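Local coordinates for protein glucose 1-dehydrogenase (Haloferax mediterranei, PDB 2B5W) that catalyses the zinc-dependent oxidation of D-glucose and several other aldose sugars with NADP(+), its preferred electron acceptor, or NAD(+), and works as a homodimer, at residues 150-155 against 314-319; 146-151 against 322-327; 161-166 against 190-195. The protein carries 1 engineered substitution. All blocks are in the same frame, centred on the assembly; numbering follows the deposited sequence.

In the fold
All three contacts lie within the Rossmann-type C-terminal region of this zinc-containing dehydrogenase and draw on helix 149-164, and all are buried. Contacts 1 and 2 use its first turns and the residues leading into it, against helix 306-318 and helix 321-327, which follow each other in the chain; their centres are about 8 Å apart, and they join where Phe316 and Leu319 pack on Leu324. Both are hydrocarbon across the interface; contact 1 holds residues of the zinc and NADP sites, contact 2 lies near them. Contact 3, farther from the centre of the chain, ties the last turns of the helix to the residue following helix 183-194 through a hydroxyl-carboxylate hydrogen bond, close to the dimer interface.

Contact 1: 150-155 against 314-319; sequences EPISIT and VTFTKL. With K (potassium ion), chain F; NAP (NADP nicotinamide-adenine-dinucleotide phosphate), chain I.
Ile152 carries the apolar part of this contact, meeting Thr315, Phe316 and Leu319 with its two branches. With CG1 beside its backbone N (chi1 -66°), the long branch extends to CD1, which lies 4.1 Å from Phe316 CD2. This methyl reaches the Phe316 ring at its edge, near the ring plane, and the two side chains cross at about a right angle. Ile152 CD1 also meets Leu319 CD1 tip to tip, again at 4.1 Å. The shorter branch faces a threonine methyl, Ile152 CG2 to Thr315 CG2 at 4.3 Å. No hydrogen bond joins the segments.

Helices 149-164 and 306-318 are brought together here in the Rossmann-type part of the chain, and Leu187 and Met191 of helix 183-194 also pack on Ile152. On the ligand side of helix 149-164, Ile154 CD1 comes within 3.7 Å of the nicotinamide carboxamide oxygen O7N of NADP, while Glu150 is a residue of the substrate and catalytic zinc sites.

Polar groups are served away from the interface. Thr315 OG1, set beside its backbone N (chi1 -66°), binds a potassium ion at 2.8 Å and is hydrogen-bonded to Glu156, while the methyl takes the position anti to that N and faces Ile152. Ser153 OG donates to Glu150 O over 2.6 Å, in the carbonyl plane and on a lone pair; that oxygen also accepts from Ile154 N, and Ser153 OG is further hydrogen-bonded to Ser304.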
# COMPACT_ATOMS: atom_id res chain seq x y z
N GLU A 150 1.04 4.90 24.35
CA GLU A 150 0.03 4.89 23.32
C GLU A 150 0.45 5.59 22.03
O GLU A 150 0.32 5.01 20.95
CB GLU A 150 -1.34 5.40 23.86
CG GLU A 150 -2.52 5.10 22.92
CD GLU A 150 -2.74 6.12 21.84
OE1 GLU A 150 -2.07 7.19 21.88
OE2 GLU A 150 -3.57 5.90 20.92
N PRO A 151 0.96 6.82 22.04
CA PRO A 151 1.43 7.42 20.80
C PRO A 151 2.52 6.61 20.10
O PRO A 151 2.50 6.49 18.88
CB PRO A 151 1.97 8.79 21.24
CG PRO A 151 1.50 9.01 22.56
CD PRO A 151 0.92 7.78 23.16
N ILE A 152 3.48 6.09 20.87
CA ILE A 152 4.53 5.23 20.26
C ILE A 152 3.87 4.04 19.55
O ILE A 152 4.26 3.68 18.43
CB ILE A 152 5.59 4.78 21.30
CG1 ILE A 152 6.40 5.98 21.83
CG2 ILE A 152 6.58 3.77 20.65
CD1 ILE A 152 7.27 5.66 23.00
N SER A 153 2.86 3.47 20.19
CA SER A 153 2.14 2.31 19.63
C SER A 153 1.46 2.59 18.30
O SER A 153 1.35 1.69 17.45
CB SER A 153 1.14 1.71 20.64
OG SER A 153 -0.07 2.42 20.72
N ILE A 154 0.94 3.80 18.14
CA ILE A 154 0.35 4.25 16.88
C ILE A 154 1.39 4.07 15.77
O ILE A 154 1.09 3.54 14.70
CB ILE A 154 -0.15 5.70 16.97
CG1 ILE A 154 -1.33 5.83 17.93
CG2 ILE A 154 -0.44 6.23 15.59
CD1 ILE A 154 -2.54 5.07 17.56
N THR A 155 2.60 4.56 15.99
CA THR A 155 3.66 4.40 15.02
C THR A 155 4.09 2.96 14.86
O THR A 155 4.37 2.54 13.74
CB THR A 155 4.84 5.31 15.41
OG1 THR A 155 4.35 6.66 15.25
CG2 THR A 155 6.02 5.13 14.45
N VAL A 314 9.79 -1.48 24.42
CA VAL A 314 11.15 -1.73 24.01
C VAL A 314 11.73 -0.52 23.25
O VAL A 314 12.85 -0.10 23.52
CB VAL A 314 11.17 -3.02 23.13
CG1 VAL A 314 12.56 -3.26 22.53
CG2 VAL A 314 10.79 -4.24 23.96
N THR A 315 10.94 0.03 22.34
CA THR A 315 11.38 1.20 21.60
C THR A 315 11.66 2.37 22.53
O THR A 315 12.66 3.07 22.40
CB THR A 315 10.35 1.55 20.57
OG1 THR A 315 10.28 0.50 19.58
CG2 THR A 315 10.74 2.86 19.80
N PHE A 316 10.79 2.56 23.53
CA PHE A 316 10.99 3.63 24.52
C PHE A 316 12.38 3.61 25.14
O PHE A 316 13.04 4.64 25.28
CB PHE A 316 9.93 3.50 25.61
CG PHE A 316 10.03 4.53 26.69
CD1 PHE A 316 10.86 4.38 27.73
CD2 PHE A 316 9.17 5.61 26.68
CE1 PHE A 316 10.94 5.35 28.73
CE2 PHE A 316 9.21 6.56 27.68
CZ PHE A 316 10.08 6.41 28.70
N THR A 317 12.87 2.42 25.50
CA THR A 317 14.18 2.23 26.11
C THR A 317 15.35 2.71 25.25
O THR A 317 16.43 3.06 25.74
CB THR A 317 14.32 0.75 26.48
OG1 THR A 317 13.28 0.39 27.41
CG2 THR A 317 15.56 0.49 27.17
N LYS A 318 15.12 2.74 23.92
CA LYS A 318 16.12 3.17 22.97
C LYS A 318 16.09 4.66 22.63
O LYS A 318 17.00 5.18 21.96
CB LYS A 318 15.94 2.40 21.67
CG LYS A 318 16.11 0.94 21.81
CD LYS A 318 16.03 0.19 20.47
CE LYS A 318 15.96 -1.32 20.67
NZ LYS A 318 15.26 -2.08 19.55
N LEU A 319 15.05 5.34 23.03
CA LEU A 319 14.96 6.77 22.69
C LEU A 319 15.95 7.57 23.55
O LEU A 319 16.16 7.27 24.72
CB LEU A 319 13.53 7.27 22.87
CG LEU A 319 12.46 6.59 22.02
CD1 LEU A 319 11.08 7.06 22.44
CD2 LEU A 319 12.72 6.71 20.59
K K F . 12.00 -0.25 17.46
PA NAP I . -0.52 18.13 15.44
O1A NAP I . -1.62 19.00 15.06
O2A NAP I . 0.06 18.46 16.83
O5B NAP I . 0.67 18.23 14.41
C5B NAP I . 0.51 18.40 13.03
C4B NAP I . 1.74 19.19 12.65
O4B NAP I . 1.82 19.22 11.25
C3B NAP I . 1.72 20.65 13.16
O3B NAP I . 2.83 20.96 13.99
C2B NAP I . 1.71 21.48 11.88
O2B NAP I . 2.53 22.63 11.91
C1B NAP I . 2.24 20.51 10.85
N9A NAP I . 1.71 20.80 9.53
C8A NAP I . 0.39 20.83 9.16
N7A NAP I . 0.33 21.14 7.85
C5A NAP I . 1.61 21.36 7.40
C6A NAP I . 2.16 21.72 6.16
N6A NAP I . 1.40 22.01 5.08
N1A NAP I . 3.52 21.85 6.04
C2A NAP I . 4.36 21.60 7.11
N3A NAP I . 3.83 21.25 8.34
C4A NAP I . 2.48 21.12 8.47
O3 NAP I . -1.01 16.63 15.60
PN NAP I . -0.25 15.30 16.15
O1N NAP I . 1.20 15.31 15.82
O2N NAP I . -0.69 14.93 17.53
O5D NAP I . -1.04 14.47 15.04
C5D NAP I . -0.61 14.48 13.69
C4D NAP I . -1.70 13.93 12.77
O4D NAP I . -1.88 12.55 13.09
C3D NAP I . -3.06 14.61 12.95
O3D NAP I . -3.69 14.80 11.70
C2D NAP I . -3.82 13.61 13.81
O2D NAP I . -5.22 13.70 13.74
C1D NAP I . -3.27 12.29 13.29
N1N NAP I . -3.31 11.16 14.23
C2N NAP I . -3.75 9.99 13.69
C3N NAP I . -3.73 8.85 14.45
C7N NAP I . -4.06 7.58 13.72
O7N NAP I . -4.22 6.51 14.59
N7N NAP I . -4.17 7.57 12.36
C4N NAP I . -3.31 8.86 15.78
C5N NAP I . -2.85 10.06 16.31
C6N NAP I . -2.83 11.21 15.51
P2B NAP I . 1.96 24.10 12.40
O1X NAP I . 1.63 24.11 13.80
O2X NAP I . 3.13 25.05 12.04
O3X NAP I . 0.73 24.46 11.57

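Contact 2: 146-151 against 322-327; sequences GFLIEP and WFLEDL
Leu148 and Leu324 mark the closest backbone approach, their CA atoms 9.4 Å apart, so that the 3-10 turn 146-148 leading into helix 149-164 meets helix 321-327 through side chains alone. The contact lies where the Rossmann-type part adjoins the mixed sheet of the alcohol dehydrogenase fold. It joins the lead-in to a helix that carries Glu150, a residue of the catalytic zinc and substrate sites, to a helix that runs directly into strand 328-333 of that sheet.

Leu148 does the bridging. Its CB points at the opposite helix, and its two methyls divide the work, CD1 going to Leu324 and CD2 to Leu327. These partners stand about one turn apart on helix 321-327, so the forked end of Leu148 touches both. Leu324 has its CG beside the backbone N (chi1 -63°); its CB does not point at the partner segment, yet the branch ending in CD2 brings a methyl against Leu148, the two side chains crossing obliquely. Leu327 has CG anti to its backbone N at chi1 -177°; its CB points toward the 146-151 segment, and CD2 makes the contact.

The surroundings are largely apolar as well. Leu327 also packs on Leu186 and Leu187 of helix 183-194. The side chain of Leu148 lies about 6 Å from that of Glu64, a catalytic zinc ligand. Of the two methyl contacts, the looser is Leu148 CD2 to Leu327 CD2 at 4.2 Å. The tighter is Leu148 CD1 to Leu324 CD2 at 3.8 Å.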
# COMPACT_ATOMS: atom_id res chain seq x y z
N GLY A 146 4.70 7.20 30.93
CA GLY A 146 3.92 6.09 30.38
C GLY A 146 2.82 6.51 29.43
O GLY A 146 2.31 5.68 28.63
N PHE A 147 2.42 7.78 29.51
CA PHE A 147 1.50 8.36 28.55
C PHE A 147 2.04 8.42 27.13
O PHE A 147 1.30 8.79 26.25
CB PHE A 147 1.03 9.75 29.04
CG PHE A 147 2.14 10.74 29.18
CD1 PHE A 147 2.54 11.54 28.10
CD2 PHE A 147 2.81 10.90 30.39
CE1 PHE A 147 3.59 12.43 28.26
CE2 PHE A 147 3.83 11.76 30.52
CZ PHE A 147 4.23 12.54 29.49
N LEU A 148 3.33 8.13 26.93
CA LEU A 148 3.92 8.13 25.60
C LEU A 148 3.79 6.75 24.95
O LEU A 148 3.99 6.63 23.74
CB LEU A 148 5.39 8.50 25.64
CG LEU A 148 5.72 9.93 26.04
CD1 LEU A 148 7.21 10.12 26.01
CD2 LEU A 148 5.02 10.91 25.17
N ILE A 149 3.44 5.73 25.73
CA ILE A 149 3.33 4.35 25.16
C ILE A 149 2.21 4.30 24.11
O ILE A 149 2.40 3.74 23.03
CB ILE A 149 3.12 3.34 26.28
CG1 ILE A 149 4.32 3.28 27.20
CG2 ILE A 149 2.74 1.99 25.72
CD1 ILE A 149 5.63 2.96 26.49
N GLU A 150 1.04 4.90 24.35
CA GLU A 150 0.03 4.89 23.32
C GLU A 150 0.45 5.59 22.03
O GLU A 150 0.32 5.01 20.95
CB GLU A 150 -1.34 5.40 23.86
CG GLU A 150 -2.52 5.10 22.92
CD GLU A 150 -2.74 6.12 21.84
OE1 GLU A 150 -2.07 7.19 21.88
OE2 GLU A 150 -3.57 5.90 20.92
N PRO A 151 0.96 6.82 22.04
CA PRO A 151 1.43 7.42 20.80
C PRO A 151 2.52 6.61 20.10
O PRO A 151 2.50 6.49 18.88
CB PRO A 151 1.97 8.79 21.24
CG PRO A 151 1.50 9.01 22.56
CD PRO A 151 0.92 7.78 23.16
N TRP A 322 17.70 12.96 26.30
CA TRP A 322 17.50 14.38 26.00
C TRP A 322 16.23 14.57 25.20
O TRP A 322 15.60 15.59 25.32
CB TRP A 322 18.69 15.03 25.22
CG TRP A 322 18.76 14.62 23.78
CD1 TRP A 322 19.50 13.59 23.26
CD2 TRP A 322 18.01 15.17 22.67
NE1 TRP A 322 19.27 13.49 21.92
CE2 TRP A 322 18.37 14.44 21.51
CE3 TRP A 322 17.09 16.19 22.54
CZ2 TRP A 322 17.81 14.68 20.27
CZ3 TRP A 322 16.54 16.46 21.29
CH2 TRP A 322 16.91 15.71 20.17
N PHE A 323 15.92 13.62 24.32
CA PHE A 323 14.79 13.76 23.41
C PHE A 323 13.49 13.67 24.19
O PHE A 323 12.60 14.48 23.98
CB PHE A 323 14.85 12.70 22.30
CG PHE A 323 13.56 12.58 21.55
CD1 PHE A 323 13.21 13.48 20.56
CD2 PHE A 323 12.64 11.62 21.92
CE1 PHE A 323 12.00 13.38 19.90
CE2 PHE A 323 11.44 11.54 21.31
CZ PHE A 323 11.09 12.40 20.29
N LEU A 324 13.39 12.68 25.07
CA LEU A 324 12.22 12.59 25.95
C LEU A 324 12.08 13.85 26.83
O LEU A 324 10.96 14.29 27.09
CB LEU A 324 12.28 11.32 26.79
CG LEU A 324 12.23 10.02 26.00
CD1 LEU A 324 12.48 8.87 26.93
CD2 LEU A 324 10.92 9.85 25.28
N GLU A 325 13.20 14.43 27.29
CA GLU A 325 13.16 15.65 28.08
C GLU A 325 12.62 16.82 27.24
O GLU A 325 11.77 17.57 27.70
CB GLU A 325 14.56 15.97 28.63
CG GLU A 325 15.08 14.98 29.66
CD GLU A 325 16.51 15.28 30.11
OE1 GLU A 325 17.24 16.03 29.43
OE2 GLU A 325 16.92 14.75 31.17
N ASP A 326 13.08 16.95 25.99
CA ASP A 326 12.71 18.10 25.17
C ASP A 326 11.31 17.98 24.56
O ASP A 326 10.61 18.96 24.30
CB ASP A 326 13.75 18.37 24.10
CG ASP A 326 15.10 18.84 24.67
OD1 ASP A 326 15.23 19.09 25.88
OD2 ASP A 326 16.08 18.98 23.93
N LEU A 327 10.89 16.75 24.29
CA LEU A 327 9.57 16.49 23.74
C LEU A 327 8.45 16.90 24.67
O LEU A 327 7.46 17.48 24.23
CB LEU A 327 9.44 15.00 23.39
CG LEU A 327 8.10 14.60 22.73
CD1 LEU A 327 8.09 14.96 21.28
CD2 LEU A 327 7.86 13.08 22.93

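Contact 3: 161-166 against 190-195; sequences HAYASR and AMLKVD
Tyr163 and Asp195 form the polar link of this contact: the phenol OH donates to Asp195 OD2 over 2.6 Å. The two side chains reach for each other head-on. OD2 sits at the ring edge, in the plane of the ring, whereas the hydroxyl meets that oxygen from above the carboxylate, 47° out of its plane; ring and carboxylate planes are 61° apart. Asp195 gets there with CG anti to its backbone N (chi1 -170°). Its other oxygen, OD1, accepts from the backbone N of Lys197, so both ends of the carboxylate are held, and the phenol is also hydrogen-bonded to the hydroxyl of Tyr199. An alanine in place of Asp195 would probably leave the Tyr163 hydroxyl without its acceptor on this segment and the Lys197 amide without its carboxylate partner.

The rest is van der Waals contact: the Leu192 CD2 methyl lies 3.7 Å from Tyr163 OH, and Leu192 packs against Tyr199 too.

Within 161-166, a set of polar bonds gathers around Ser165 and Arg166. Ser165 OG donates to Ala162 O at 2.6 Å and accepts from Arg166 NE at 3.1 Å, and Arg166 NH2 bonds the backbone oxygens of Asn266 and Asn295.

In the Rossmann-type fold, the contact pairs the C-terminal turns of helix 149-164 with the end of helix 183-194, which follows strand 175-179, and with the residue after it. Ala162 and Ser165 rest on strand 267-271, Ser165 also on strand 297-300, and Ser165 meets its counterpart Ser165 of the second subunit.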
# COMPACT_ATOMS: atom_id res chain seq x y z
N HIS A 161 2.47 -2.25 9.30
CA HIS A 161 1.70 -2.41 8.08
C HIS A 161 2.42 -1.86 6.84
O HIS A 161 2.43 -2.48 5.80
CB HIS A 161 0.31 -1.79 8.20
CG HIS A 161 -0.57 -2.53 9.14
ND1 HIS A 161 -1.68 -3.24 8.70
CD2 HIS A 161 -0.56 -2.66 10.48
CE1 HIS A 161 -2.27 -3.81 9.74
NE2 HIS A 161 -1.63 -3.46 10.84
N ALA A 162 3.06 -0.71 6.97
CA ALA A 162 3.86 -0.17 5.86
C ALA A 162 5.00 -1.10 5.49
O ALA A 162 5.21 -1.40 4.29
CB ALA A 162 4.37 1.22 6.24
N TYR A 163 5.72 -1.64 6.46
CA TYR A 163 6.81 -2.55 6.20
C TYR A 163 6.29 -3.87 5.64
O TYR A 163 6.92 -4.49 4.76
CB TYR A 163 7.65 -2.77 7.44
CG TYR A 163 8.38 -1.54 7.97
CD1 TYR A 163 8.43 -0.35 7.25
CD2 TYR A 163 9.04 -1.59 9.19
CE1 TYR A 163 9.11 0.75 7.76
CE2 TYR A 163 9.72 -0.51 9.68
CZ TYR A 163 9.75 0.66 8.96
OH TYR A 163 10.45 1.76 9.48
N ALA A 164 5.10 -4.28 6.07
CA ALA A 164 4.51 -5.49 5.51
C ALA A 164 4.31 -5.35 4.01
O ALA A 164 4.50 -6.33 3.25
CB ALA A 164 3.19 -5.84 6.20
N SER A 165 3.92 -4.16 3.56
CA SER A 165 3.71 -3.93 2.13
C SER A 165 4.95 -4.14 1.29
O SER A 165 4.80 -4.29 0.07
CB SER A 165 3.13 -2.54 1.84
OG SER A 165 4.16 -1.55 1.87
N ARG A 166 6.14 -4.06 1.89
CA ARG A 166 7.42 -4.19 1.19
C ARG A 166 8.02 -5.60 1.39
O ARG A 166 9.13 -5.86 0.97
CB ARG A 166 8.43 -3.14 1.73
CG ARG A 166 7.99 -1.69 1.72
CD ARG A 166 7.73 -1.10 0.32
NE ARG A 166 6.47 -1.61 -0.23
CZ ARG A 166 6.19 -1.62 -1.52
NH1 ARG A 166 5.05 -2.18 -1.95
NH2 ARG A 166 7.04 -1.11 -2.41
N ALA A 190 12.29 10.18 16.05
CA ALA A 190 13.20 9.53 16.97
C ALA A 190 13.10 8.03 16.88
O ALA A 190 14.11 7.31 16.93
CB ALA A 190 12.95 9.98 18.40
N MET A 191 11.88 7.51 16.73
CA MET A 191 11.72 6.08 16.51
C MET A 191 12.43 5.59 15.23
O MET A 191 13.05 4.55 15.21
CB MET A 191 10.25 5.67 16.47
CG MET A 191 9.52 5.95 17.77
SD MET A 191 7.75 5.66 17.66
CE MET A 191 7.72 3.90 17.20
N LEU A 192 12.33 6.33 14.15
CA LEU A 192 12.97 5.97 12.90
C LEU A 192 14.49 6.00 13.04
O LEU A 192 15.17 5.17 12.47
CB LEU A 192 12.50 6.85 11.72
CG LEU A 192 11.03 6.63 11.36
CD1 LEU A 192 10.52 7.73 10.45
CD2 LEU A 192 10.81 5.26 10.68
N LYS A 193 15.01 6.90 13.86
CA LYS A 193 16.44 6.95 14.05
C LYS A 193 16.97 5.65 14.62
O LYS A 193 18.11 5.24 14.33
CB LYS A 193 16.78 8.12 14.98
CG LYS A 193 18.26 8.36 15.16
CD LYS A 193 18.49 9.61 15.96
CE LYS A 193 19.96 9.87 16.25
NZ LYS A 193 20.60 10.43 15.06
N VAL A 194 16.18 5.02 15.50
CA VAL A 194 16.60 3.79 16.15
C VAL A 194 16.00 2.50 15.56
O VAL A 194 16.29 1.39 16.06
CB VAL A 194 16.38 3.82 17.71
CG1 VAL A 194 17.14 4.97 18.31
CG2 VAL A 194 14.93 3.87 18.07
N ASP A 195 15.24 2.65 14.49
CA ASP A 195 14.55 1.56 13.83
C ASP A 195 15.56 0.52 13.34
O ASP A 195 16.63 0.88 12.84
CB ASP A 195 13.69 2.13 12.69
CG ASP A 195 12.70 1.15 12.06
OD1 ASP A 195 13.09 0.05 11.64
OD2 ASP A 195 11.51 1.50 11.88